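Local structure of Low molecular weight heat shock protein (Xanthomonas axonopodis pv. citri, 3GLA) at residues B[70-73]-B[74-78]. The protein is a small heat-shock protein of the alpha-crystallin family, which probably acts as a chaperone that holds unfolding proteins in solution during stress. Numbering follows the deposited sequence.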
loop_
_atom_site.group_PDB
_atom_site.type_symbol
_atom_site.label_atom_id
_atom_site.label_comp_id
_atom_site.label_asym_id
_atom_site.label_seq_id
_atom_site.Cartn_x
_atom_site.Cartn_y
_atom_site.Cartn_z
ATOM N N PHE B 70 13.440 11.624 5.091
ATOM C CA PHE B 70 12.610 12.704 5.524
ATOM C C PHE B 70 13.349 13.439 6.654
ATOM O O PHE B 70 13.399 12.955 7.774
ATOM C CB PHE B 70 11.279 12.300 6.019
ATOM C CG PHE B 70 10.527 11.476 4.978
ATOM C CD1 PHE B 70 10.728 10.094 4.914
ATOM C CD2 PHE B 70 9.885 12.114 3.941
ATOM C CE1 PHE B 70 10.099 9.323 3.943
ATOM C CE2 PHE B 70 9.259 11.341 2.909
ATOM C CZ PHE B 70 9.375 9.939 2.945
ATOM N N ALA B 71 13.882 14.600 6.360
ATOM C CA ALA B 71 14.431 15.401 7.465
ATOM C C ALA B 71 13.255 15.780 8.366
ATOM O O ALA B 71 12.200 16.204 7.938
ATOM C CB ALA B 71 15.006 16.712 6.814
ATOM N N LEU B 72 13.399 15.650 9.703
ATOM C CA LEU B 72 12.357 15.982 10.592
ATOM C C LEU B 72 12.914 17.136 11.510
ATOM O O LEU B 72 14.131 17.376 11.483
ATOM C CB LEU B 72 12.141 14.798 11.516
ATOM C CG LEU B 72 11.507 13.576 10.768
ATOM C CD1 LEU B 72 11.439 12.486 11.827
ATOM C CD2 LEU B 72 10.119 13.955 10.362
ATOM N N PRO B 73 12.010 17.789 12.158
ATOM C CA PRO B 73 12.454 18.922 13.041
ATOM C C PRO B 73 13.385 18.393 14.077
ATOM O O PRO B 73 13.346 17.202 14.481
ATOM C CB PRO B 73 11.168 19.338 13.730
ATOM C CG PRO B 73 10.096 19.097 12.687
ATOM C CD PRO B 73 10.559 17.703 12.200
ATOM N N ASP B 74 14.239 19.310 14.556
ATOM C CA ASP B 74 15.203 18.976 15.560
ATOM C C ASP B 74 14.610 18.408 16.776
ATOM O O ASP B 74 15.311 17.681 17.535
ATOM C CB ASP B 74 15.965 20.250 15.934
ATOM C CG ASP B 74 17.100 20.497 14.983
ATOM O OD1 ASP B 74 17.832 21.503 15.176
ATOM O OD2 ASP B 74 17.315 19.676 14.049
ATOM N N SER B 75 13.352 18.653 17.009
ATOM C CA SER B 75 12.704 18.076 18.142
ATOM C C SER B 75 12.561 16.536 18.078
ATOM O O SER B 75 12.317 15.859 19.052
ATOM C CB SER B 75 11.329 18.612 18.352
ATOM O OG SER B 75 10.407 18.309 17.233
ATOM N N ALA B 76 12.687 16.007 16.878
ATOM C CA ALA B 76 12.352 14.575 16.786
ATOM C C ALA B 76 13.519 13.816 17.399
ATOM O O ALA B 76 14.663 14.109 17.150
ATOM C CB ALA B 76 12.236 14.226 15.228
ATOM N N ASP B 77 13.209 12.760 18.096
ATOM C CA ASP B 77 14.301 12.004 18.737
ATOM C C ASP B 77 14.486 10.642 18.043
ATOM O O ASP B 77 13.688 9.771 18.238
ATOM C CB ASP B 77 13.745 11.745 20.123
ATOM C CG ASP B 77 14.778 11.075 21.039
ATOM O OD1 ASP B 77 14.446 11.038 22.249
ATOM O OD2 ASP B 77 15.813 10.591 20.576
ATOM N N ALA B 78 15.568 10.551 17.297
ATOM C CA ALA B 78 15.891 9.401 16.473
ATOM C C ALA B 78 15.996 8.167 17.302
ATOM O O ALA B 78 15.530 7.119 16.941
ATOM C CB ALA B 78 17.213 9.671 15.771
HETATM O O HOH W 1 16.047 15.315 15.077
#
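Pro73 and Ala76 close a type I beta turn at the point where the chain leaves strand 64-71 of the alpha-crystallin sandwich and sets out toward strand 82-86 of the other sheet. One hydrogen bond shuts it: Ala76 N gives its proton to Pro73 O at 2.8 Å, nearly straight at the hydrogen (167°), though the donor stands 41° out of the carbonyl plane. Pro73 opens the turn, and Asp74 and Ser75 take its two corner positions with helix-like backbone angles that reverse the chain.

Water 1 sits between Ala76 O (2.8 Å) and, more weakly, Pro73 O (3.3 Å); with further acceptors in reach it may not serve all of them at once.

Apolar contact lies on the inner side of the bend. The methyl of Ala76 meets the flank of Leu72, its CB 3.8 Å from Leu72 CB and 3.9 Å from Leu72 CD1. Leu72 CG lies opposite its own carbonyl carbon (chi1 -70°), and CD1, anti to CA, runs on past the alanine methyl. Met34 of strand 31-35 touches both residues, while Phe16 and Ile94 of the facing sheet also pack on Ala76, tying the buried methyl to both layers of the sandwich.

On the outer surface, Asp74 starts its side chain away from the preceding residues, yet its CB rests 3.7 Å from Pro73 C. Backbone bonds of Ser75 with Arg97 and of Asp77 with Pro95 anchor the departing chain. The Ser75 hydroxyl, held between its backbone N and carbonyl carbon, is thereby set beside the proline ring, OG 3.7 Å from Pro73 CB.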